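Local coordinates for protein probable amino acid aminotransferase (Mycobacterium tuberculosis, PDB 6Q1R) that is probably a class IV aminotransferase that holds pyridoxal-5'-phosphate in the cleft between its two domains, at residues F33-V38 and S254-A259; Y181-P186 and Y212-G217. All coordinates share one frame; numbering follows the deposited sequence.

The two contacts meet the same cofactor at different points: contact 1 binds its phosphate, while contact 2 lines the pyridine ring from its nitrogen and comes near the phosphate at G217. Their centres are 16 Å apart and their nearest atoms about 6 Å, with no direct touch. Contact 1 joins strand 31-39 of the antiparallel sheet to the loop between strands 249-253 and 259-265 of the mixed sheet, and so bridges the two parts of the fold. Contact 2 belongs to the mixed-sheet part, pairing the loop before strand 189-194 with the one leading into helix 218-229. Along the chain, both segments of contact 2 fall between those of contact 1, so distant stretches converge on one pyridoxal-5'-phosphate.

Contact 1. Residues F33-V38 and S254-A259; sequences FETLLV and SSMTLA. With PLP (pyridoxal-5'-phosphate), chain H.
M256 reaches across to residues 33-38 of strand 31-39, its methyl CE lying 3.5 Å from T35 CG2 and also approaching L36 O. This joins the antiparallel sheet to a loop of the mixed sheet, as in the two-domain fold type IV proteins that bind pyridoxal-5'-phosphate in the cleft between their domains. M256 starts with CG anti to the backbone N (chi1 -164°), and two further bends, at chi2 and chi3, fold the thioether back on the strand, where SD rests 3.8 Å from L37 CD1. The other branch of L37, CD2, meets L258 CD2 at 3.6 Å, their side chains set nearly perpendicular. Beside them, L37 CB packs on the backbone oxygen of S255, while S255 CB faces T35 O at 3.4 Å.

S255 also grips the cofactor: its backbone N donates to PLP O1P at 2.6 Å. Its OG points to the same oxygen as well, though the modelled separation is too short to be trusted in detail. H49 NE2 bonds to S255 OG, and T219 OG1 adds a weak bond, so the hydroxyl is held from within the protein as well. On the strand, E34 pairs with R52, which itself bonds to PLP, and M256 O accepts from R122. Within the loop, S254 OG donates to T257 O at 2.8 Å, approaching 31° out of the carbonyl plane.

Contact 2. Residues Y181-P186 and Y212-G217; sequences YVLEGP and YPILRG. With PLP (pyridoxal-5'-phosphate), chain H.
E184 OE1 sits between two nitrogens, accepting a weak, long hydrogen bond from L215 N at 3.4 Å and lying 3.4 Å from PLP N1. The E184 chain leaves with CG between the backbone N and carbonyl carbon (chi1 64°), then runs extended, which carries the carboxylate to the ring nitrogen. It runs antiparallel to the I214 side chain, CG touching I214 CG2 at 3.7 Å. That same methyl reaches L183 CB at 3.8 Å, so it touches both L183 and E184. Next to it, L183 CD2 packs on P213 CG, the ring at the centre of an inverse gamma turn closed by I214 N and Y212 O.

At the far end, Y212 OH stands 4.2 Å above one face of the Y181 ring, offset toward its rim; R240 makes a cation-pi contact with Y181. L183 and E184 are tied by backbone bonds to F175 of strand 172-176. On the cofactor, L215 CD2 lies over one face of the pyridine ring, 4.0 Å from PLP C3. A glutamate carboxylate facing the pyridine nitrogen is a hallmark of the cofactor site in fold type IV aminotransferases.

Contact 1. Residues F33-V38 and S254-A259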
loop_
_atom_site.group_PDB
_atom_site.type_symbol
_atom_site.label_atom_id
_atom_site.label_comp_id
_atom_site.label_asym_id
_atom_site.label_seq_id
_atom_site.Cartn_x
_atom_site.Cartn_y
_atom_site.Cartn_z
ATOM N N PHE B 33 -1.500 6.118 -9.721
ATOM C CA PHE B 33 -1.935 5.572 -10.999
ATOM C C PHE B 33 -3.369 5.978 -11.298
ATOM O O PHE B 33 -4.109 6.438 -10.424
ATOM C CB PHE B 33 -1.807 4.043 -11.032
ATOM C CG PHE B 33 -2.977 3.318 -10.431
ATOM C CD1 PHE B 33 -3.054 3.108 -9.063
ATOM C CD2 PHE B 33 -3.991 2.820 -11.239
ATOM C CE1 PHE B 33 -4.126 2.429 -8.510
ATOM C CE2 PHE B 33 -5.062 2.144 -10.695
ATOM C CZ PHE B 33 -5.130 1.948 -9.329
ATOM N N GLU B 34 -3.757 5.779 -12.559
ATOM C CA GLU B 34 -5.119 5.989 -13.028
ATOM C C GLU B 34 -5.473 4.902 -14.031
ATOM O O GLU B 34 -4.608 4.395 -14.749
ATOM C CB GLU B 34 -5.295 7.371 -13.666
ATOM C CG GLU B 34 -5.246 8.516 -12.675
ATOM C CD GLU B 34 -6.525 8.636 -11.868
ATOM O OE1 GLU B 34 -7.599 8.291 -12.402
ATOM O OE2 GLU B 34 -6.459 9.075 -10.700
ATOM N N THR B 35 -6.756 4.552 -14.081
ATOM C CA THR B 35 -7.256 3.520 -14.979
ATOM C C THR B 35 -8.282 4.129 -15.923
ATOM O O THR B 35 -9.210 4.812 -15.480
ATOM C CB THR B 35 -7.871 2.353 -14.199
ATOM O OG1 THR B 35 -6.874 1.759 -13.356
ATOM C CG2 THR B 35 -8.402 1.305 -15.149
ATOM N N LEU B 36 -8.118 3.867 -17.219
ATOM C CA LEU B 36 -8.964 4.425 -18.261
ATOM C C LEU B 36 -9.587 3.307 -19.079
ATOM O O LEU B 36 -8.980 2.250 -19.278
ATOM C CB LEU B 36 -8.159 5.327 -19.195
ATOM C CG LEU B 36 -7.913 6.742 -18.695
ATOM C CD1 LEU B 36 -7.066 7.530 -19.678
ATOM C CD2 LEU B 36 -9.240 7.393 -18.512
ATOM N N LEU B 37 -10.806 3.550 -19.549
ATOM C CA LEU B 37 -11.504 2.626 -20.433
ATOM C C LEU B 37 -11.348 3.087 -21.875
ATOM O O LEU B 37 -11.561 4.266 -22.180
ATOM C CB LEU B 37 -12.987 2.533 -20.076
ATOM C CG LEU B 37 -13.802 1.537 -20.903
ATOM C CD1 LEU B 37 -13.447 0.113 -20.519
ATOM C CD2 LEU B 37 -15.284 1.784 -20.739
ATOM N N VAL B 38 -10.973 2.164 -22.753
ATOM C CA VAL B 38 -10.934 2.406 -24.191
ATOM C C VAL B 38 -12.211 1.823 -24.782
ATOM O O VAL B 38 -12.416 0.605 -24.761
ATOM C CB VAL B 38 -9.683 1.796 -24.837
ATOM C CG1 VAL B 38 -9.764 1.895 -26.356
ATOM C CG2 VAL B 38 -8.433 2.489 -24.325
ATOM N N SER B 254 -17.080 2.425 -11.462
ATOM C CA SER B 254 -15.644 2.554 -11.666
ATOM C C SER B 254 -15.381 2.751 -13.151
ATOM O O SER B 254 -16.266 2.557 -13.988
ATOM C CB SER B 254 -14.893 1.331 -11.127
ATOM O OG SER B 254 -15.295 0.145 -11.798
ATOM N N SER B 255 -14.149 3.150 -13.470
ATOM C CA SER B 255 -13.812 3.439 -14.860
ATOM C C SER B 255 -13.814 2.178 -15.710
ATOM O O SER B 255 -14.160 2.231 -16.896
ATOM C CB SER B 255 -12.448 4.121 -14.944
ATOM O OG SER B 255 -12.477 5.376 -14.290
ATOM N N MET B 256 -13.418 1.047 -15.129
ATOM C CA MET B 256 -13.347 -0.219 -15.847
ATOM C C MET B 256 -14.695 -0.936 -15.821
ATOM O O MET B 256 -15.295 -1.190 -16.871
ATOM C CB MET B 256 -12.233 -1.079 -15.236
ATOM C CG MET B 256 -11.785 -2.243 -16.096
ATOM S SD MET B 256 -11.494 -1.728 -17.799
ATOM C CE MET B 256 -10.253 -0.453 -17.575
ATOM N N THR B 257 -15.176 -1.268 -14.626
ATOM C CA THR B 257 -16.522 -1.803 -14.438
ATOM C C THR B 257 -17.470 -0.617 -14.353
ATOM O O THR B 257 -17.601 0.002 -13.295
ATOM C CB THR B 257 -16.597 -2.649 -13.173
ATOM O OG1 THR B 257 -15.373 -3.374 -13.000
ATOM C CG2 THR B 257 -17.755 -3.625 -13.267
ATOM N N LEU B 258 -18.120 -0.281 -15.470
ATOM C CA LEU B 258 -18.891 0.960 -15.530
ATOM C C LEU B 258 -19.955 1.009 -14.442
ATOM O O LEU B 258 -19.973 1.927 -13.614
ATOM C CB LEU B 258 -19.516 1.146 -16.914
ATOM C CG LEU B 258 -18.577 1.513 -18.063
ATOM C CD1 LEU B 258 -17.590 2.565 -17.590
ATOM C CD2 LEU B 258 -17.851 0.322 -18.611
ATOM N N ALA B 259 -20.846 0.022 -14.415
ATOM C CA ALA B 259 -21.895 -0.004 -13.400
ATOM C C ALA B 259 -22.236 -1.453 -13.091
ATOM O O ALA B 259 -22.859 -2.136 -13.911
ATOM C CB ALA B 259 -23.131 0.760 -13.870
HETATM N N1 PLP H . -12.427 3.317 -5.303
HETATM C C2 PLP H . -11.134 2.920 -5.236
HETATM C C2A PLP H . -10.544 2.442 -3.933
HETATM C C3 PLP H . -10.293 2.960 -6.458
HETATM O O3 PLP H . -8.985 2.572 -6.438
HETATM C C4 PLP H . -10.915 3.427 -7.717
HETATM C C4A PLP H . -10.050 3.483 -8.917
HETATM C C5 PLP H . -12.342 3.846 -7.657
HETATM C C6 PLP H . -13.006 3.753 -6.435
HETATM C C5A PLP H . -13.113 4.346 -8.862
HETATM O O4P PLP H . -12.468 5.409 -9.561
HETATM P P PLP H . -12.966 5.783 -11.048
HETATM O O1P PLP H . -12.621 4.610 -11.935
HETATM O O2P PLP H . -12.256 7.028 -11.520
HETATM O O3P PLP H . -14.454 6.045 -11.028
#

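Contact 2. Residues Y181-P186 and Y212-G217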
loop_
_atom_site.group_PDB
_atom_site.type_symbol
_atom_site.label_atom_id
_atom_site.label_comp_id
_atom_site.label_asym_id
_atom_site.label_seq_id
_atom_site.Cartn_x
_atom_site.Cartn_y
_atom_site.Cartn_z
ATOM N N TYR B 181 -20.756 4.453 8.957
ATOM C CA TYR B 181 -21.130 5.131 7.724
ATOM C C TYR B 181 -20.480 4.454 6.521
ATOM O O TYR B 181 -19.312 4.056 6.574
ATOM C CB TYR B 181 -20.752 6.611 7.783
ATOM C CG TYR B 181 -21.572 7.378 8.799
ATOM C CD1 TYR B 181 -22.933 7.592 8.606
ATOM C CD2 TYR B 181 -20.985 7.892 9.947
ATOM C CE1 TYR B 181 -23.685 8.289 9.538
ATOM C CE2 TYR B 181 -21.728 8.592 10.879
ATOM C CZ TYR B 181 -23.074 8.789 10.669
ATOM O OH TYR B 181 -23.812 9.485 11.597
ATOM N N VAL B 182 -21.242 4.340 5.431
ATOM C CA VAL B 182 -20.750 3.700 4.214
ATOM C C VAL B 182 -19.621 4.520 3.608
ATOM O O VAL B 182 -19.736 5.742 3.442
ATOM C CB VAL B 182 -21.896 3.514 3.209
ATOM C CG1 VAL B 182 -21.369 2.925 1.903
ATOM C CG2 VAL B 182 -22.985 2.644 3.814
ATOM N N LEU B 183 -18.525 3.842 3.244
ATOM C CA LEU B 183 -17.353 4.514 2.706
ATOM C C LEU B 183 -17.282 4.268 1.210
ATOM O O LEU B 183 -17.788 5.091 0.421
ATOM C CB LEU B 183 -16.102 4.038 3.456
ATOM C CG LEU B 183 -15.996 4.458 4.921
ATOM C CD1 LEU B 183 -14.847 3.738 5.601
ATOM C CD2 LEU B 183 -15.813 5.960 5.017
ATOM N N GLU B 184 -16.685 3.174 0.754
ATOM C CA GLU B 184 -16.524 2.912 -0.670
ATOM C C GLU B 184 -16.182 1.439 -0.832
ATOM O O GLU B 184 -16.053 0.702 0.148
ATOM C CB GLU B 184 -15.441 3.792 -1.296
ATOM C CG GLU B 184 -14.046 3.524 -0.755
ATOM C CD GLU B 184 -12.976 4.323 -1.475
ATOM O OE1 GLU B 184 -13.301 4.972 -2.492
ATOM O OE2 GLU B 184 -11.813 4.307 -1.017
ATOM N N GLY B 185 -16.033 1.015 -2.080
ATOM C CA GLY B 185 -15.530 -0.305 -2.362
ATOM C C GLY B 185 -14.023 -0.295 -2.514
ATOM O O GLY B 185 -13.403 0.754 -2.718
ATOM N N PRO B 186 -13.399 -1.470 -2.409
ATOM C CA PRO B 186 -11.944 -1.544 -2.624
ATOM C C PRO B 186 -11.513 -1.166 -4.037
ATOM O O PRO B 186 -10.341 -0.823 -4.238
ATOM C CB PRO B 186 -11.615 -3.010 -2.301
ATOM C CG PRO B 186 -12.913 -3.741 -2.466
ATOM C CD PRO B 186 -13.978 -2.774 -2.046
ATOM N N TYR B 212 -15.036 12.234 3.263
ATOM C CA TYR B 212 -14.725 11.003 3.973
ATOM C C TYR B 212 -13.394 10.437 3.479
ATOM O O TYR B 212 -12.921 10.793 2.396
ATOM C CB TYR B 212 -15.839 9.968 3.764
ATOM C CG TYR B 212 -17.107 10.210 4.558
ATOM C CD1 TYR B 212 -17.195 11.262 5.463
ATOM C CD2 TYR B 212 -18.208 9.366 4.420
ATOM C CE1 TYR B 212 -18.346 11.480 6.193
ATOM C CE2 TYR B 212 -19.365 9.577 5.150
ATOM C CZ TYR B 212 -19.425 10.638 6.034
ATOM O OH TYR B 212 -20.564 10.863 6.769
ATOM N N PRO B 213 -12.772 9.534 4.252
ATOM C CA PRO B 213 -11.521 8.917 3.789
ATOM C C PRO B 213 -11.715 7.999 2.588
ATOM O O PRO B 213 -11.467 6.791 2.670
ATOM C CB PRO B 213 -11.042 8.136 5.020
ATOM C CG PRO B 213 -12.284 7.874 5.808
ATOM C CD PRO B 213 -13.125 9.103 5.617
ATOM N N ILE B 214 -12.159 8.571 1.463
ATOM C CA ILE B 214 -12.434 7.833 0.236
ATOM C C ILE B 214 -11.955 8.656 -0.956
ATOM O O ILE B 214 -11.740 9.868 -0.860
ATOM C CB ILE B 214 -13.938 7.496 0.077
ATOM C CG1 ILE B 214 -14.760 8.784 0.003
ATOM C CG2 ILE B 214 -14.432 6.594 1.204
ATOM C CD1 ILE B 214 -16.204 8.576 -0.359
ATOM N N LEU B 215 -11.798 7.982 -2.095
ATOM C CA LEU B 215 -11.468 8.652 -3.344
ATOM C C LEU B 215 -12.706 9.294 -3.964
ATOM O O LEU B 215 -13.842 8.881 -3.717
ATOM C CB LEU B 215 -10.873 7.677 -4.359
ATOM C CG LEU B 215 -9.363 7.466 -4.463
ATOM C CD1 LEU B 215 -8.788 6.753 -3.234
ATOM C CD2 LEU B 215 -9.024 6.739 -5.766
ATOM N N ARG B 216 -12.473 10.325 -4.777
ATOM C CA ARG B 216 -13.508 10.908 -5.627
ATOM C C ARG B 216 -13.494 10.207 -6.984
ATOM O O ARG B 216 -12.472 10.218 -7.680
ATOM C CB ARG B 216 -13.308 12.415 -5.786
ATOM N N GLY B 217 -14.624 9.608 -7.354
ATOM C CA GLY B 217 -14.706 8.821 -8.582
ATOM C C GLY B 217 -14.937 9.667 -9.827
ATOM O O GLY B 217 -15.869 10.478 -9.878
HETATM N N1 PLP H . -12.427 3.317 -5.303
HETATM C C2 PLP H . -11.134 2.920 -5.236
HETATM C C2A PLP H . -10.544 2.442 -3.933
HETATM C C3 PLP H . -10.293 2.960 -6.458
HETATM O O3 PLP H . -8.985 2.572 -6.438
HETATM C C4 PLP H . -10.915 3.427 -7.717
HETATM C C4A PLP H . -10.050 3.483 -8.917
HETATM C C5 PLP H . -12.342 3.846 -7.657
HETATM C C6 PLP H . -13.006 3.753 -6.435
HETATM C C5A PLP H . -13.113 4.346 -8.862
HETATM O O4P PLP H . -12.468 5.409 -9.561
HETATM P P PLP H . -12.966 5.783 -11.048
HETATM O O1P PLP H . -12.621 4.610 -11.935
HETATM O O2P PLP H . -12.256 7.028 -11.520
HETATM O O3P PLP H . -14.454 6.045 -11.028
#